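Side-chain contacts in cellulase (Bacillus sp. BG-CS10, PDB 5E09), which probably cleaves internal beta-1,4-glucosidic bonds of cellulose with a family 5 glycoside hydrolase barrel joined to further modules, including a carbohydrate-binding one: residues 288-293 against 329-334; 314-317 against 322-325. All coordinates share one frame; numbering follows the deposited sequence.

Contact 1: 288-293 against 329-334; sequences EKLKFF and HNMLKA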
ATOM      1  N   GLU A 288     -12.820  -3.670   3.040  1.00 40.85           N
ATOM      2  CA  GLU A 288     -11.741  -4.619   3.282  1.00 40.61           C
ATOM      3  C   GLU A 288     -10.395  -3.896   3.396  1.00 40.04           C
ATOM      4  O   GLU A 288      -9.560  -4.244   4.241  1.00 36.74           O
ATOM      5  CB  GLU A 288     -11.712  -5.670   2.171  1.00 41.63           C
ATOM      6  CG  GLU A 288     -13.020  -6.445   2.033  1.00 31.23           C
ATOM      7  CD  GLU A 288     -13.437  -7.137   3.328  1.00 46.79           C
ATOM      8  OE1 GLU A 288     -12.628  -7.901   3.894  1.00 54.06           O
ATOM      9  OE2 GLU A 288     -14.578  -6.917   3.787  1.00 53.63           O
ATOM     10  N   LYS A 289     -10.202  -2.878   2.559  1.00 29.28           N
ATOM     11  CA  LYS A 289      -9.015  -2.028   2.632  1.00 37.00           C
ATOM     12  C   LYS A 289      -8.896  -1.366   4.013  1.00 39.32           C
ATOM     13  O   LYS A 289      -7.854  -1.466   4.690  1.00 38.93           O
ATOM     14  CB  LYS A 289      -9.057  -0.961   1.532  1.00 28.08           C
ATOM     15  CG  LYS A 289      -7.964   0.093   1.637  1.00 40.42           C
ATOM     16  CD  LYS A 289      -8.373   1.399   0.963  1.00 36.89           C
ATOM     17  CE  LYS A 289      -8.814   1.163  -0.472  1.00 58.86           C
ATOM     18  NZ  LYS A 289      -9.343   2.411  -1.080  1.00 59.78           N
ATOM     19  N   LEU A 290      -9.975  -0.697   4.425  1.00 41.02           N
ATOM     20  CA  LEU A 290     -10.026  -0.056   5.741  1.00 33.86           C
ATOM     21  C   LEU A 290      -9.722  -1.040   6.873  1.00 36.80           C
ATOM     22  O   LEU A 290      -8.911  -0.750   7.758  1.00 39.62           O
ATOM     23  CB  LEU A 290     -11.393   0.585   5.969  1.00 35.60           C
ATOM     24  CG  LEU A 290     -11.811   1.691   5.000  1.00 38.75           C
ATOM     25  CD1 LEU A 290     -13.240   2.133   5.274  1.00 39.74           C
ATOM     26  CD2 LEU A 290     -10.857   2.869   5.084  1.00 31.17           C
ATOM     27  N   LYS A 291     -10.363  -2.205   6.840  1.00 34.02           N
ATOM     28  CA  LYS A 291     -10.116  -3.207   7.875  1.00 39.78           C
ATOM     29  C   LYS A 291      -8.645  -3.654   7.903  1.00 42.91           C
ATOM     30  O   LYS A 291      -8.052  -3.836   8.985  1.00 41.30           O
ATOM     31  CB  LYS A 291     -11.049  -4.406   7.683  1.00 43.11           C
ATOM     32  CG  LYS A 291     -12.495  -4.114   8.100  1.00 48.94           C
ATOM     33  CD  LYS A 291     -13.377  -5.364   8.059  1.00 42.33           C
ATOM     34  CE  LYS A 291     -13.722  -5.752   6.636  1.00 38.20           C
ATOM     35  NZ  LYS A 291     -14.727  -6.853   6.585  1.00 43.81           N
ATOM     36  N   PHE A 292      -8.051  -3.803   6.718  1.00 45.52           N
ATOM     37  CA  PHE A 292      -6.642  -4.167   6.632  1.00 40.06           C
ATOM     38  C   PHE A 292      -5.777  -3.136   7.346  1.00 40.63           C
ATOM     39  O   PHE A 292      -4.988  -3.480   8.231  1.00 36.84           O
ATOM     40  CB  PHE A 292      -6.183  -4.305   5.176  1.00 38.50           C
ATOM     41  CG  PHE A 292      -4.693  -4.486   5.031  1.00 37.27           C
ATOM     42  CD1 PHE A 292      -4.122  -5.747   5.128  1.00 43.54           C
ATOM     43  CD2 PHE A 292      -3.863  -3.397   4.816  1.00 31.22           C
ATOM     44  CE1 PHE A 292      -2.746  -5.919   5.008  1.00 34.63           C
ATOM     45  CE2 PHE A 292      -2.493  -3.561   4.700  1.00 37.96           C
ATOM     46  CZ  PHE A 292      -1.933  -4.826   4.798  1.00 32.79           C
ATOM     47  N   PHE A 293      -5.917  -1.870   6.963  1.00 40.13           N
ATOM     48  CA  PHE A 293      -5.054  -0.845   7.552  1.00 43.13           C
ATOM     49  C   PHE A 293      -5.296  -0.652   9.054  1.00 42.65           C
ATOM     50  O   PHE A 293      -4.347  -0.415   9.811  1.00 45.02           O
ATOM     51  CB  PHE A 293      -5.211   0.475   6.796  1.00 31.77           C
ATOM     52  CG  PHE A 293      -4.468   0.499   5.488  1.00 38.75           C
ATOM     53  CD1 PHE A 293      -3.116   0.811   5.451  1.00 34.21           C
ATOM     54  CD2 PHE A 293      -5.109   0.178   4.300  1.00 42.73           C
ATOM     55  CE1 PHE A 293      -2.411   0.820   4.250  1.00 35.32           C
ATOM     56  CE2 PHE A 293      -4.413   0.187   3.089  1.00 43.90           C
ATOM     57  CZ  PHE A 293      -3.059   0.508   3.069  1.00 35.51           C
ATOM     58  N   HIS A 329      -7.931   8.058   4.893  1.00 35.59           N
ATOM     59  CA  HIS A 329      -7.027   8.776   5.777  1.00 47.41           C
ATOM     60  C   HIS A 329      -7.595   8.953   7.179  1.00 49.45           C
ATOM     61  O   HIS A 329      -6.843   8.971   8.152  1.00 47.06           O
ATOM     62  CB  HIS A 329      -6.662  10.146   5.226  1.00 49.02           C
ATOM     63  CG  HIS A 329      -5.708  10.886   6.109  1.00 61.81           C
ATOM     64  ND1 HIS A 329      -6.104  11.911   6.939  1.00 68.41           N
ATOM     65  CD2 HIS A 329      -4.384  10.700   6.336  1.00 58.53           C
ATOM     66  CE1 HIS A 329      -5.056  12.352   7.618  1.00 73.31           C
ATOM     67  NE2 HIS A 329      -4.004  11.634   7.270  1.00 69.77           N
ATOM     68  N   ASN A 330      -8.911   9.104   7.286  1.00 38.38           N
ATOM     69  CA  ASN A 330      -9.532   9.165   8.601  1.00 46.27           C
ATOM     70  C   ASN A 330      -9.287   7.866   9.352  1.00 39.66           C
ATOM     71  O   ASN A 330      -9.043   7.879  10.557  1.00 45.56           O
ATOM     72  CB  ASN A 330     -11.036   9.443   8.499  1.00 37.96           C
ATOM     73  CG  ASN A 330     -11.342  10.898   8.184  1.00 48.76           C
ATOM     74  OD1 ASN A 330     -10.437  11.722   8.031  1.00 51.32           O
ATOM     75  ND2 ASN A 330     -12.625  11.217   8.075  1.00 45.56           N
HETATM   76  N   MSE A 331      -9.344   6.743   8.639  1.00 41.49           N
HETATM   77  CA  MSE A 331      -9.079   5.457   9.278  1.00 37.04           C
HETATM   78  C   MSE A 331      -7.621   5.358   9.743  1.00 41.59           C
HETATM   79  O   MSE A 331      -7.348   4.854  10.841  1.00 33.63           O
HETATM   80  CB  MSE A 331      -9.420   4.296   8.337  1.00 39.86           C
HETATM   81  CG  MSE A 331      -9.188   2.923   8.961  1.00 58.35           C
HETATM   82 SE   MSE A 331     -10.120   2.687  10.676  0.73 50.72          SE
HETATM   83  CE  MSE A 331     -11.631   1.623  10.048  1.00 47.69           C
ATOM     84  N   LEU A 332      -6.690   5.841   8.920  1.00 42.52           N
ATOM     85  CA  LEU A 332      -5.282   5.872   9.332  1.00 44.64           C
ATOM     86  C   LEU A 332      -5.086   6.730  10.588  1.00 45.40           C
ATOM     87  O   LEU A 332      -4.477   6.298  11.576  1.00 40.19           O
ATOM     88  CB  LEU A 332      -4.394   6.408   8.205  1.00 38.68           C
ATOM     89  CG  LEU A 332      -4.393   5.708   6.846  1.00 44.95           C
ATOM     90  CD1 LEU A 332      -3.418   6.414   5.914  1.00 40.03           C
ATOM     91  CD2 LEU A 332      -4.056   4.216   6.967  1.00 32.47           C
ATOM     92  N   LYS A 333      -5.611   7.952  10.525  1.00 45.13           N
ATOM     93  CA  LYS A 333      -5.507   8.936  11.596  1.00 42.24           C
ATOM     94  C   LYS A 333      -6.059   8.383  12.898  1.00 43.79           C
ATOM     95  O   LYS A 333      -5.427   8.496  13.952  1.00 46.93           O
ATOM     96  CB  LYS A 333      -6.253  10.212  11.202  1.00 47.21           C
ATOM     97  CG  LYS A 333      -5.900  11.443  12.016  1.00 53.15           C
ATOM     98  CD  LYS A 333      -6.529  12.682  11.388  1.00 63.41           C
ATOM     99  CE  LYS A 333      -5.904  13.964  11.912  1.00 84.51           C
ATOM    100  NZ  LYS A 333      -6.173  15.118  11.003  1.00 80.56           N
ATOM    101  N   ALA A 334      -7.238   7.775  12.816  1.00 37.54           N
ATOM    102  CA  ALA A 334      -7.847   7.129  13.972  1.00 40.25           C
ATOM    103  C   ALA A 334      -6.950   6.016  14.504  1.00 42.09           C
ATOM    104  O   ALA A 334      -6.767   5.873  15.717  1.00 47.11           O
ATOM    105  CB  ALA A 334      -9.223   6.575  13.612  1.00 32.98           C
TER

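Contact 2: 314-317 against 322-325; sequences QHLN and SWYD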
ATOM      1  N   GLN A 314      -0.966   9.017  -5.227  1.00 40.82           N
ATOM      2  CA  GLN A 314      -2.324   8.488  -5.330  1.00 33.96           C
ATOM      3  C   GLN A 314      -3.161   8.626  -4.057  1.00 40.46           C
ATOM      4  O   GLN A 314      -4.352   8.319  -4.070  1.00 40.65           O
ATOM      5  CB  GLN A 314      -2.279   7.008  -5.728  1.00 39.79           C
ATOM      6  CG  GLN A 314      -1.899   6.064  -4.596  1.00 38.33           C
ATOM      7  CD  GLN A 314      -1.699   4.625  -5.064  1.00 44.30           C
ATOM      8  OE1 GLN A 314      -0.821   3.917  -4.568  1.00 45.87           O
ATOM      9  NE2 GLN A 314      -2.515   4.191  -6.018  1.00 43.57           N
ATOM     10  N   HIS A 315      -2.557   9.069  -2.959  1.00 40.75           N
ATOM     11  CA  HIS A 315      -3.314   9.221  -1.717  1.00 38.64           C
ATOM     12  C   HIS A 315      -3.602  10.683  -1.404  1.00 43.99           C
ATOM     13  O   HIS A 315      -4.760  11.075  -1.276  1.00 46.49           O
ATOM     14  CB  HIS A 315      -2.582   8.559  -0.548  1.00 34.35           C
ATOM     15  CG  HIS A 315      -2.481   7.075  -0.668  1.00 45.61           C
ATOM     16  ND1 HIS A 315      -3.543   6.283  -1.077  1.00 42.22           N
ATOM     17  CD2 HIS A 315      -1.452   6.222  -0.455  1.00 43.42           C
ATOM     18  CE1 HIS A 315      -3.169   5.024  -1.096  1.00 46.87           C
ATOM     19  NE2 HIS A 315      -1.896   4.955  -0.724  1.00 44.14           N
ATOM     20  N   LEU A 316      -2.554  11.487  -1.260  1.00 43.40           N
ATOM     21  CA  LEU A 316      -2.735  12.926  -1.139  1.00 46.03           C
ATOM     22  C   LEU A 316      -2.776  13.538  -2.531  1.00 42.84           C
ATOM     23  O   LEU A 316      -1.848  13.359  -3.317  1.00 47.50           O
ATOM     24  CB  LEU A 316      -1.616  13.563  -0.316  1.00 43.22           C
ATOM     25  CG  LEU A 316      -1.754  15.072  -0.076  1.00 55.54           C
ATOM     26  CD1 LEU A 316      -2.803  15.366   0.987  1.00 39.35           C
ATOM     27  CD2 LEU A 316      -0.425  15.686   0.309  1.00 43.10           C
ATOM     28  N   ASN A 317      -3.858  14.239  -2.848  1.00 43.62           N
ATOM     29  CA  ASN A 317      -3.904  14.999  -4.091  1.00 60.72           C
ATOM     30  C   ASN A 317      -2.964  16.191  -3.949  1.00 60.35           C
ATOM     31  O   ASN A 317      -3.223  17.109  -3.173  1.00 41.73           O
ATOM     32  CB  ASN A 317      -5.334  15.450  -4.417  1.00 50.25           C
ATOM     33  CG  ASN A 317      -5.457  16.075  -5.804  1.00 57.10           C
ATOM     34  OD1 ASN A 317      -4.541  16.736  -6.293  1.00 49.48           O
ATOM     35  ND2 ASN A 317      -6.603  15.865  -6.440  1.00 46.74           N
ATOM     36  N   SER A 322      -5.320  17.905  -0.577  1.00 47.66           N
ATOM     37  CA  SER A 322      -6.256  17.152   0.256  1.00 53.07           C
ATOM     38  C   SER A 322      -6.315  15.690  -0.208  1.00 46.27           C
ATOM     39  O   SER A 322      -5.965  15.380  -1.346  1.00 42.23           O
ATOM     40  CB  SER A 322      -7.646  17.789   0.222  1.00 47.73           C
ATOM     41  OG  SER A 322      -8.248  17.609  -1.047  1.00 66.59           O
ATOM     42  N   TRP A 323      -6.750  14.794   0.673  1.00 47.04           N
ATOM     43  CA  TRP A 323      -6.752  13.359   0.373  1.00 37.87           C
ATOM     44  C   TRP A 323      -7.802  12.966  -0.670  1.00 38.72           C
ATOM     45  O   TRP A 323      -8.963  13.370  -0.577  1.00 55.27           O
ATOM     46  CB  TRP A 323      -6.977  12.555   1.660  1.00 36.99           C
ATOM     47  CG  TRP A 323      -6.017  12.915   2.756  1.00 49.96           C
ATOM     48  CD1 TRP A 323      -6.260  13.725   3.828  1.00 50.57           C
ATOM     49  CD2 TRP A 323      -4.654  12.492   2.881  1.00 48.12           C
ATOM     50  NE1 TRP A 323      -5.137  13.828   4.616  1.00 47.84           N
ATOM     51  CE2 TRP A 323      -4.130  13.078   4.052  1.00 52.52           C
ATOM     52  CE3 TRP A 323      -3.818  11.669   2.114  1.00 38.56           C
ATOM     53  CZ2 TRP A 323      -2.819  12.879   4.478  1.00 41.35           C
ATOM     54  CZ3 TRP A 323      -2.512  11.468   2.538  1.00 45.78           C
ATOM     55  CH2 TRP A 323      -2.027  12.071   3.707  1.00 43.86           C
ATOM     56  N   TYR A 324      -7.393  12.174  -1.658  1.00 42.87           N
ATOM     57  CA  TYR A 324      -8.328  11.588  -2.622  1.00 44.60           C
ATOM     58  C   TYR A 324      -9.439  10.800  -1.931  1.00 38.46           C
ATOM     59  O   TYR A 324     -10.597  10.869  -2.320  1.00 44.61           O
ATOM     60  CB  TYR A 324      -7.602  10.662  -3.596  1.00 41.77           C
ATOM     61  CG  TYR A 324      -6.818  11.348  -4.689  1.00 44.56           C
ATOM     62  CD1 TYR A 324      -7.463  11.942  -5.770  1.00 45.13           C
ATOM     63  CD2 TYR A 324      -5.430  11.370  -4.660  1.00 42.35           C
ATOM     64  CE1 TYR A 324      -6.742  12.556  -6.786  1.00 44.03           C
ATOM     65  CE2 TYR A 324      -4.701  11.980  -5.669  1.00 45.12           C
ATOM     66  CZ  TYR A 324      -5.361  12.571  -6.727  1.00 49.38           C
ATOM     67  OH  TYR A 324      -4.629  13.179  -7.723  1.00 55.27           O
ATOM     68  N   ASP A 325      -9.064  10.047  -0.902  1.00 40.45           N
ATOM     69  CA  ASP A 325      -9.996   9.198  -0.171  1.00 41.62           C
ATOM     70  C   ASP A 325      -9.973   9.571   1.312  1.00 42.05           C
ATOM     71  O   ASP A 325      -9.169   9.044   2.084  1.00 43.53           O
ATOM     72  CB  ASP A 325      -9.637   7.721  -0.381  1.00 42.34           C
ATOM     73  CG  ASP A 325     -10.635   6.761   0.258  1.00 49.57           C
ATOM     74  OD1 ASP A 325     -11.311   7.133   1.241  1.00 45.71           O
ATOM     75  OD2 ASP A 325     -10.731   5.610  -0.222  1.00 45.93           O
TER
HETATM   76  O   HOH W   1      -6.414   9.125  -0.113  1.00 38.41           O
HETATM   77  O   HOH W   2      -1.391  13.675  -6.491  1.00 47.07           O

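Contact 1: 288-293 against 329-334
On the helix that carries L290 and F293 against M331 and L332, K291 NZ has one firm partner and two weak ones. The firm one is E288 OE2, 2.8 Å from NZ in a salt bridge one helical turn back. That carboxylate oxygen is met on its syn side, with the ammonium 32° out of the carboxylate plane. The carbonyls of A343 and E344 add the weak bonds to NZ, while the other oxygen, E288 OE1, takes the backbone N-H of F241. Across the interface itself the chemistry is apolar. L290 CD2 sits 3.8 Å from M331 CB, the two side chains crossing at a slant. M331, a selenomethionine, has CG anti to its backbone N (chi1 -179°), which brings CG to 3.9 Å from L290 O before the chain bends at chi2 and again at chi3, on its way to CE. These are neighbouring outer helices of a TIM barrel: 286-302 links the seventh and eighth strands, and 326-337 follows the eighth. Further along, F293 and L332 run side by side and point the same way. L332 CD2 approaches the phenyl ring obliquely, 3.8 Å from F293 CD1, and is almost as near to F293 CB. F292 CD2 lies over one face of the F293 ring, and F328 meets that ring edge-to-face. W425, from the region matching the X2 carbohydrate-binding family, packs on L290, K291 and M331, so both helices meet the next module here.

Contact 2: 314-317 against 322-325
N317 lies across the ring of Y324 where a short beta hairpin, strands 316-317 and 322-323, closes just after the last strand of the barrel. Starting at the backbone, N317 CB stands over one face of the tyrosine, 3.8 Å from the ring centroid. With N317 CG anti to the backbone N (chi1 -172°), the amide continues over the rim toward the hydroxyl end of the ring, its plane only 21° from that of the ring, and CG comes 3.6 Å from Y324 CZ. At the tip the branches part: ND2 rests 3.3 Å from Y324 CE1, whereas OD1 accepts the backbone N-H groups of E319 and T320, forming an Asx turn that fixes the amide's rotation. L316 uses the other face of the hairpin. There its CD1 makes a CH-pi contact with the six-membered ring of W323, 10° off the ring normal, and the indole NE1 reaches out to E53 OE1. N317 N donates to S322 O at 2.8 Å, but the return bond from S322 N to N317 O is weak. H315 O is held twice: it accepts the N-H of Y324 at 2.9 Å and also a hydrogen from a water, which in turn accepts the N-H of D325.

The four residues that touch in contact 1 are all buried, and its cross-segment chemistry is just aliphatic and aromatic carbon between two outer barrel helices. Contact 2, partly buried, lies in the connection from strand 306-311 to helix 326-337; it relies on backbone hydrogen bonds, one bridging water and CH-pi contacts. Contact 2 is nested in the chain between the halves of contact 1, their centres about 14 Å apart. Residues 322-325 lead straight into the helix holding 329-334: D325 takes its N-cap position, with OD1 accepting F328 N-H, and the W323 ring stacks on H329. D325 OD2 is hydrogen-bonded to Q286 NE2 on helix 286-302, and K289 adds a long, weak ion pair.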